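Side-chain contacts in Non-ribosomal peptide synthetase (Methanobrevibacter ruminantium, PDB 6VTJ), which probably carries a peptidyl thioester on a phosphopantetheine-bearing carrier domain and releases it reductively through a Rossmann-type reductase domain: residues H18-I23 with R75-L80; T281-Q286 with S295-E300; K344-K347 with A351-P354. All blocks are in the same frame, centred on the assembly; numbering follows the deposited sequence.

How the contacts relate
From the N terminus, the chain first meets contact 1, where residues 18-23 and 75-80 bring the first and last helices of the carrier domain together and close a loop of 51 residues. Contacts 2 and 3 follow in the reductase part. Contact 2 closes a loop of eight residues, laying 281-286 against helix 291-308; contact 3 is shorter still, setting strand 351-352 against the end of helix 338-349 across three residues. The three stand in series, with no nesting or crossing. Their centres are 31 to 34 Å apart and none touches another: contact 1 ties up the carrier bundle, contact 2 the Rossmann-type core, contact 3 the junction between helix 338-349 and the small parallel pair 351-352 with 411-412.

Contact 1. Residues H18-I23 with R75-L80; sequences HEICAI and RALAKL
Ile20 meets Leu77 and Ala78 with both its branches, and its torsions divide the work: CG2 stands anti to the backbone N, while CG1 lies anti to the carbonyl carbon (chi1 -66°) and, with chi2 at 160°, reaches on in a nearly extended line that carries CD1 to the facing helix. Ile20 CD1 lands on the backbone of Ala78, 3.9 Å from Ala78 N. The same Ile20 CD1 also lies 4.1 Å from the methyl Ala78 CB. The small alanine lets the end of the isoleucine come this close to the helix wall. The other branch takes a second partner, Ile20 CG2 lying 4.0 Å from Leu77 CD1 as the two side chains cross at a slant.

All three residues are buried, and their side chains meet by apolar contact alone. The nearest CA atoms across the two helices, those of Ile20 and Ala78, are 7.4 Å apart, with the Ile20 side chain filling the interval. Leu56 of helix 46-58 and Leu81 of helix 74-82 also pack on Ile20, and Phe24 on Leu77, extending the hydrophobic layer. Nearby, a salt bridge from Arg75 NE to Glu17 OE2 links the same two helices.

Helix 15-28 thus packs on helix 74-82, the first on the last, as in the four-helix bundle of peptidyl carrier domains, whose helix 46-58 begins at Ser46 in the phosphopantetheine pocket.

Contact 2. Residues T281-Q286 with S295-E300; sequences TLYYEQ and SKFLAE
Phe297 pushes the far rim of its ring between Leu282 and Tyr283, and here the packing is close. Its CG is anti to the backbone N (chi1 168°), which carries the ring from helix 291-308 to the loop. Tyr283 CD1 lies 3.5 Å from Phe297 CZ, and Leu282 CD1 sits 3.7 Å from Phe297 CE2, the two side chains crossing at about a right angle. The aromatic planes are inclined at 55°, an oblique meeting, and Tyr283 CB comes to the phenylalanine's edge in its plane. Leu282 CD1 also runs 3.6 Å from Glu300 OE1. The looser part is at Gln286, whose NE2 stays 4.3 Å from Phe297 CE2; toward Glu285 the loop becomes partly exposed. Gln286 NE2 donates to Leu282 O at 2.9 Å, in the carbonyl plane, and also to Val261 O, while Gln286 OE1 receives Tyr284 N. With an alanine at Phe297, a gap would probably open between Leu282 and Tyr283, leaving the tyrosine ring less firmly oriented. Glu300 OE1 forms a salt bridge with Arg317, and OE2 bonds Ser257. The direct contact is mainly apolar: Gln286 shapes the loop, and Arg317 bridges Glu300 and Thr281 O from outside.

Contact 3. Residues K344-K347 with A351-P354; sequences KTIK and AMNP
The backbone turns sharply between Ile346 and Ala351, where the amide Ala351 N gives a weak, bent bond to Ile346 O (3.2 Å, 135° at the hydrogen) and the chain passes from helix into extended strand. Over this turn the Ile346 side chain bears on both strand residues. Its CG2, anti to the backbone N, comes within 3.6 Å of Ala351 O, and Ile346 CG1 lies 3.9 Å from the same oxygen. This carbonyl is buried under the isoleucine and has no hydrogen-bond partner in the model. Ile346 CD1 continues outward to 4.1 Å from Met352 CB. The methionine is met at its base: its CG stands between the backbone N and the carbonyl carbon (chi1 48°), and the extended chain beyond leads away, to pack on His396 and Val400 of helix 396-403. Met352 also bonds through its backbone to Glu411 and Val413, pairing the strand with 411-412 in parallel, while Ile410 covers Ile346. Just beyond, Asn353 OD1 caps Met356 N as the N-cap of helix 354-358. The arrangement is a tight helix-to-strand junction, joining helix 338-349, whose start borders the phosphopantetheine pocket at Ala338, to a small two-stranded parallel sheet.

Contact 1. Residues H18-I23 with R75-L80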
loop_
_atom_site.group_PDB
_atom_site.type_symbol
_atom_site.label_atom_id
_atom_site.label_comp_id
_atom_site.label_asym_id
_atom_site.label_seq_id
_atom_site.Cartn_x
_atom_site.Cartn_y
_atom_site.Cartn_z
ATOM N N HIS A 18 -8.873 24.908 -25.126
ATOM C CA HIS A 18 -8.022 26.067 -24.897
ATOM C C HIS A 18 -7.823 26.315 -23.412
ATOM O O HIS A 18 -6.704 26.598 -22.976
ATOM C CB HIS A 18 -8.629 27.305 -25.556
ATOM C CG HIS A 18 -8.271 27.453 -26.998
ATOM N ND1 HIS A 18 -9.127 27.096 -28.020
ATOM C CD2 HIS A 18 -7.139 27.894 -27.594
ATOM C CE1 HIS A 18 -8.541 27.323 -29.182
ATOM N NE2 HIS A 18 -7.335 27.812 -28.952
ATOM N N GLU A 19 -8.902 26.220 -22.621
ATOM C CA GLU A 19 -8.793 26.450 -21.180
ATOM C C GLU A 19 -7.890 25.415 -20.517
ATOM O O GLU A 19 -7.067 25.752 -19.652
ATOM C CB GLU A 19 -10.177 26.421 -20.522
ATOM C CG GLU A 19 -11.105 27.559 -20.928
ATOM C CD GLU A 19 -12.518 27.412 -20.372
ATOM O OE1 GLU A 19 -12.770 26.446 -19.613
ATOM O OE2 GLU A 19 -13.379 28.267 -20.690
ATOM N N ILE A 20 -8.027 24.147 -20.903
ATOM C CA ILE A 20 -7.234 23.123 -20.221
ATOM C C ILE A 20 -5.768 23.214 -20.641
ATOM O O ILE A 20 -4.859 23.034 -19.817
ATOM C CB ILE A 20 -7.836 21.726 -20.453
ATOM C CG1 ILE A 20 -9.216 21.644 -19.786
ATOM C CG2 ILE A 20 -6.933 20.650 -19.883
ATOM C CD1 ILE A 20 -10.099 20.522 -20.338
ATOM N N CYS A 21 -5.508 23.533 -21.912
ATOM C CA CYS A 21 -4.137 23.801 -22.329
ATOM C C CYS A 21 -3.540 24.960 -21.553
ATOM O O CYS A 21 -2.376 24.899 -21.133
ATOM C CB CYS A 21 -4.082 24.111 -23.822
ATOM S SG CYS A 21 -4.275 22.691 -24.858
ATOM N N ALA A 22 -4.314 26.038 -21.365
ATOM C CA ALA A 22 -3.765 27.193 -20.662
ATOM C C ALA A 22 -3.474 26.854 -19.211
ATOM O O ALA A 22 -2.491 27.341 -18.638
ATOM C CB ALA A 22 -4.721 28.382 -20.746
ATOM N N ILE A 23 -4.323 26.025 -18.598
ATOM C CA ILE A 23 -4.081 25.613 -17.218
ATOM C C ILE A 23 -2.807 24.774 -17.122
ATOM O O ILE A 23 -1.954 25.022 -16.261
ATOM C CB ILE A 23 -5.301 24.865 -16.658
ATOM C CG1 ILE A 23 -6.499 25.811 -16.556
ATOM C CG2 ILE A 23 -4.965 24.302 -15.313
ATOM C CD1 ILE A 23 -7.791 25.137 -16.197
ATOM N N ARG A 75 -6.691 17.298 -24.740
ATOM C CA ARG A 75 -7.672 16.735 -25.664
ATOM C C ARG A 75 -8.515 15.668 -24.971
ATOM O O ARG A 75 -9.752 15.751 -24.941
ATOM C CB ARG A 75 -6.916 16.197 -26.891
ATOM C CG ARG A 75 -7.649 15.360 -27.946
ATOM C CD ARG A 75 -8.703 16.090 -28.804
ATOM N NE ARG A 75 -8.324 17.385 -29.382
ATOM C CZ ARG A 75 -7.675 17.565 -30.533
ATOM N NH1 ARG A 75 -7.277 16.526 -31.257
ATOM N NH2 ARG A 75 -7.418 18.802 -30.958
ATOM N N ALA A 76 -7.854 14.679 -24.363
ATOM C CA ALA A 76 -8.568 13.630 -23.636
ATOM C C ALA A 76 -9.338 14.195 -22.445
ATOM O O ALA A 76 -10.494 13.813 -22.199
ATOM C CB ALA A 76 -7.579 12.560 -23.178
ATOM N N LEU A 77 -8.725 15.120 -21.703
ATOM C CA LEU A 77 -9.400 15.710 -20.550
ATOM C C LEU A 77 -10.664 16.451 -20.963
ATOM O O LEU A 77 -11.656 16.466 -20.227
ATOM C CB LEU A 77 -8.453 16.653 -19.817
ATOM C CG LEU A 77 -7.774 16.100 -18.569
ATOM C CD1 LEU A 77 -6.730 17.095 -18.074
ATOM C CD2 LEU A 77 -8.805 15.800 -17.478
ATOM N N ALA A 78 -10.650 17.071 -22.145
ATOM C CA ALA A 78 -11.823 17.790 -22.620
ATOM C C ALA A 78 -12.904 16.822 -23.084
ATOM O O ALA A 78 -14.092 17.032 -22.809
ATOM C CB ALA A 78 -11.431 18.744 -23.747
ATOM N N LYS A 79 -12.516 15.760 -23.792
ATOM C CA LYS A 79 -13.492 14.718 -24.105
ATOM C C LYS A 79 -14.180 14.228 -22.835
ATOM O O LYS A 79 -15.406 14.057 -22.808
ATOM C CB LYS A 79 -12.821 13.559 -24.841
ATOM C CG LYS A 79 -12.107 13.959 -26.133
ATOM C CD LYS A 79 -12.281 12.918 -27.225
ATOM C CE LYS A 79 -12.522 11.533 -26.630
ATOM N NZ LYS A 79 -12.107 10.417 -27.535
ATOM N N LEU A 80 -13.406 14.041 -21.757
ATOM C CA LEU A 80 -13.981 13.612 -20.480
ATOM C C LEU A 80 -14.922 14.662 -19.905
ATOM O O LEU A 80 -16.060 14.354 -19.533
ATOM C CB LEU A 80 -12.871 13.296 -19.470
ATOM C CG LEU A 80 -13.312 13.228 -17.997
ATOM C CD1 LEU A 80 -14.219 12.028 -17.721
ATOM C CD2 LEU A 80 -12.129 13.241 -17.040
#

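Contact 2. Residues T281-Q286 with S295-E300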
loop_
_atom_site.group_PDB
_atom_site.type_symbol
_atom_site.label_atom_id
_atom_site.label_comp_id
_atom_site.label_asym_id
_atom_site.label_seq_id
_atom_site.Cartn_x
_atom_site.Cartn_y
_atom_site.Cartn_z
ATOM N N THR A 281 -11.088 -15.787 0.173
ATOM C CA THR A 281 -11.574 -15.077 -0.999
ATOM C C THR A 281 -10.406 -14.538 -1.820
ATOM O O THR A 281 -9.506 -13.883 -1.281
ATOM C CB THR A 281 -12.488 -13.918 -0.580
ATOM O OG1 THR A 281 -13.497 -14.386 0.329
ATOM C CG2 THR A 281 -13.148 -13.305 -1.799
ATOM N N LEU A 282 -10.431 -14.788 -3.131
ATOM C CA LEU A 282 -9.531 -14.068 -4.023
ATOM C C LEU A 282 -10.342 -13.258 -5.021
ATOM O O LEU A 282 -10.483 -12.046 -4.859
ATOM C CB LEU A 282 -8.570 -15.014 -4.750
ATOM C CG LEU A 282 -7.628 -14.419 -5.809
ATOM C CD1 LEU A 282 -6.748 -13.354 -5.259
ATOM C CD2 LEU A 282 -6.775 -15.513 -6.378
ATOM N N TYR A 283 -10.896 -13.911 -6.040
ATOM C CA TYR A 283 -11.539 -13.226 -7.150
ATOM C C TYR A 283 -13.049 -13.411 -7.118
ATOM O O TYR A 283 -13.538 -14.543 -7.074
ATOM C CB TYR A 283 -11.000 -13.740 -8.479
ATOM C CG TYR A 283 -11.554 -12.978 -9.652
ATOM C CD1 TYR A 283 -11.332 -11.622 -9.766
ATOM C CD2 TYR A 283 -12.313 -13.611 -10.636
ATOM C CE1 TYR A 283 -11.817 -10.899 -10.833
ATOM C CE2 TYR A 283 -12.814 -12.891 -11.732
ATOM C CZ TYR A 283 -12.557 -11.531 -11.819
ATOM O OH TYR A 283 -13.033 -10.765 -12.870
ATOM N N TYR A 284 -13.780 -12.299 -7.199
ATOM C CA TYR A 284 -15.232 -12.335 -7.351
ATOM C C TYR A 284 -15.720 -11.177 -8.235
ATOM O O TYR A 284 -16.804 -10.631 -8.003
ATOM C CB TYR A 284 -15.919 -12.315 -5.972
ATOM C CG TYR A 284 -15.519 -11.135 -5.109
ATOM C CD1 TYR A 284 -14.290 -11.112 -4.446
ATOM C CD2 TYR A 284 -16.359 -10.032 -4.972
ATOM C CE1 TYR A 284 -13.915 -10.020 -3.668
ATOM C CE2 TYR A 284 -16.001 -8.959 -4.197
ATOM C CZ TYR A 284 -14.780 -8.950 -3.547
ATOM O OH TYR A 284 -14.420 -7.858 -2.786
ATOM N N GLU A 285 -14.916 -10.778 -9.225
ATOM C CA GLU A 285 -15.212 -9.637 -10.105
ATOM C C GLU A 285 -15.444 -8.345 -9.321
ATOM O O GLU A 285 -16.372 -7.577 -9.595
ATOM C CB GLU A 285 -16.391 -9.942 -11.031
ATOM C CG GLU A 285 -15.914 -10.568 -12.321
ATOM C CD GLU A 285 -17.025 -11.019 -13.242
ATOM O OE1 GLU A 285 -17.809 -10.153 -13.691
ATOM O OE2 GLU A 285 -17.100 -12.246 -13.511
ATOM N N GLN A 286 -14.574 -8.104 -8.344
ATOM C CA GLN A 286 -14.516 -6.829 -7.650
ATOM C C GLN A 286 -13.845 -5.790 -8.543
ATOM O O GLN A 286 -13.231 -6.109 -9.567
ATOM C CB GLN A 286 -13.760 -6.967 -6.320
ATOM C CG GLN A 286 -12.269 -7.334 -6.457
ATOM C CD GLN A 286 -11.994 -8.856 -6.412
ATOM O OE1 GLN A 286 -12.674 -9.636 -7.070
ATOM N NE2 GLN A 286 -10.987 -9.266 -5.629
ATOM N N SER A 295 -2.144 -4.675 -9.496
ATOM C CA SER A 295 -0.854 -5.361 -9.452
ATOM C C SER A 295 -0.753 -6.294 -8.242
ATOM O O SER A 295 -0.220 -7.407 -8.352
ATOM C CB SER A 295 0.302 -4.348 -9.456
ATOM O OG SER A 295 0.346 -3.536 -8.276
ATOM N N LYS A 296 -1.245 -5.864 -7.077
ATOM C CA LYS A 296 -1.171 -6.758 -5.921
ATOM C C LYS A 296 -2.058 -7.989 -6.127
ATOM O O LYS A 296 -1.686 -9.111 -5.746
ATOM C CB LYS A 296 -1.562 -6.008 -4.651
ATOM C CG LYS A 296 -0.627 -4.866 -4.273
ATOM C CD LYS A 296 0.809 -5.328 -4.066
ATOM C CE LYS A 296 0.961 -6.164 -2.811
ATOM N NZ LYS A 296 2.394 -6.323 -2.488
ATOM N N PHE A 297 -3.234 -7.800 -6.733
ATOM C CA PHE A 297 -4.107 -8.929 -7.020
ATOM C C PHE A 297 -3.431 -9.923 -7.958
ATOM O O PHE A 297 -3.513 -11.145 -7.749
ATOM C CB PHE A 297 -5.424 -8.433 -7.623
ATOM C CG PHE A 297 -6.269 -9.533 -8.212
ATOM C CD1 PHE A 297 -6.119 -9.911 -9.554
ATOM C CD2 PHE A 297 -7.205 -10.195 -7.431
ATOM C CE1 PHE A 297 -6.881 -10.940 -10.098
ATOM C CE2 PHE A 297 -7.983 -11.221 -7.972
ATOM C CZ PHE A 297 -7.818 -11.592 -9.317
ATOM N N LEU A 298 -2.784 -9.419 -9.015
ATOM C CA LEU A 298 -2.104 -10.306 -9.961
ATOM C C LEU A 298 -0.962 -11.044 -9.277
ATOM O O LEU A 298 -0.710 -12.225 -9.553
ATOM C CB LEU A 298 -1.592 -9.498 -11.163
ATOM C CG LEU A 298 -2.668 -8.891 -12.084
ATOM C CD1 LEU A 298 -2.052 -7.985 -13.159
ATOM C CD2 LEU A 298 -3.519 -9.996 -12.726
ATOM N N ALA A 299 -0.273 -10.372 -8.357
ATOM C CA ALA A 299 0.755 -11.055 -7.586
ATOM C C ALA A 299 0.167 -12.177 -6.725
ATOM O O ALA A 299 0.720 -13.284 -6.673
ATOM C CB ALA A 299 1.498 -10.033 -6.739
ATOM N N GLU A 300 -0.957 -11.912 -6.049
ATOM C CA GLU A 300 -1.600 -12.941 -5.236
ATOM C C GLU A 300 -1.955 -14.146 -6.087
ATOM O O GLU A 300 -1.749 -15.293 -5.679
ATOM C CB GLU A 300 -2.859 -12.385 -4.557
ATOM C CG GLU A 300 -2.593 -11.550 -3.289
ATOM C CD GLU A 300 -3.829 -11.342 -2.413
ATOM O OE1 GLU A 300 -4.802 -12.111 -2.544
ATOM O OE2 GLU A 300 -3.820 -10.417 -1.567
#

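Contact 3. Residues K344-K347 with A351-P354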
loop_
_atom_site.group_PDB
_atom_site.type_symbol
_atom_site.label_atom_id
_atom_site.label_comp_id
_atom_site.label_asym_id
_atom_site.label_seq_id
_atom_site.Cartn_x
_atom_site.Cartn_y
_atom_site.Cartn_z
ATOM N N LYS A 344 -4.197 15.435 7.564
ATOM C CA LYS A 344 -3.621 16.775 7.494
ATOM C C LYS A 344 -4.625 17.756 6.908
ATOM O O LYS A 344 -4.744 18.894 7.374
ATOM C CB LYS A 344 -2.351 16.778 6.637
ATOM C CG LYS A 344 -1.472 17.996 6.840
ATOM C CD LYS A 344 -0.557 18.257 5.640
ATOM C CE LYS A 344 0.812 17.678 5.870
ATOM N NZ LYS A 344 1.899 18.682 5.691
ATOM N N THR A 345 -5.326 17.346 5.854
ATOM C CA THR A 345 -6.326 18.235 5.275
ATOM C C THR A 345 -7.416 18.543 6.287
ATOM O O THR A 345 -7.846 19.698 6.414
ATOM C CB THR A 345 -6.927 17.629 4.012
ATOM O OG1 THR A 345 -5.994 17.758 2.937
ATOM C CG2 THR A 345 -8.207 18.354 3.633
ATOM N N ILE A 346 -7.865 17.522 7.027
ATOM C CA ILE A 346 -8.903 17.763 8.028
ATOM C C ILE A 346 -8.409 18.788 9.040
ATOM O O ILE A 346 -9.149 19.697 9.455
ATOM C CB ILE A 346 -9.327 16.444 8.704
ATOM C CG1 ILE A 346 -10.277 15.654 7.815
ATOM C CG2 ILE A 346 -9.989 16.709 10.026
ATOM C CD1 ILE A 346 -10.506 14.229 8.298
ATOM N N LYS A 347 -7.136 18.685 9.421
ATOM C CA LYS A 347 -6.580 19.655 10.359
ATOM C C LYS A 347 -6.531 21.054 9.742
ATOM O O LYS A 347 -6.884 22.038 10.400
ATOM C CB LYS A 347 -5.192 19.198 10.822
ATOM C CG LYS A 347 -4.547 20.091 11.872
ATOM C CD LYS A 347 -3.644 21.132 11.211
ATOM C CE LYS A 347 -3.099 22.156 12.202
ATOM N NZ LYS A 347 -2.293 23.201 11.501
ATOM N N ALA A 351 -12.046 20.968 10.072
ATOM C CA ALA A 351 -13.390 20.402 10.067
ATOM C C ALA A 351 -13.403 19.083 9.311
ATOM O O ALA A 351 -12.533 18.807 8.486
ATOM C CB ALA A 351 -14.405 21.369 9.448
ATOM N N MET A 352 -14.402 18.266 9.627
ATOM C CA MET A 352 -14.739 17.064 8.875
ATOM C C MET A 352 -16.248 16.902 8.916
ATOM O O MET A 352 -16.888 17.282 9.900
ATOM C CB MET A 352 -14.063 15.824 9.463
ATOM C CG MET A 352 -14.208 15.704 10.990
ATOM S SD MET A 352 -13.443 14.196 11.620
ATOM C CE MET A 352 -13.832 14.396 13.366
ATOM N N ASN A 353 -16.824 16.336 7.855
ATOM C CA ASN A 353 -18.263 16.091 7.860
ATOM C C ASN A 353 -18.547 14.774 8.586
ATOM O O ASN A 353 -17.620 14.090 9.028
ATOM C CB ASN A 353 -18.805 16.175 6.427
ATOM C CG ASN A 353 -18.494 14.959 5.571
ATOM O OD1 ASN A 353 -18.542 13.810 6.011
ATOM N ND2 ASN A 353 -18.203 15.223 4.308
ATOM N N PRO A 354 -19.824 14.409 8.784
ATOM C CA PRO A 354 -20.097 13.220 9.605
ATOM C C PRO A 354 -19.638 11.916 8.971
ATOM O O PRO A 354 -19.195 11.022 9.700
ATOM C CB PRO A 354 -21.622 13.255 9.798
ATOM C CG PRO A 354 -21.991 14.670 9.623
ATOM C CD PRO A 354 -21.056 15.190 8.559
#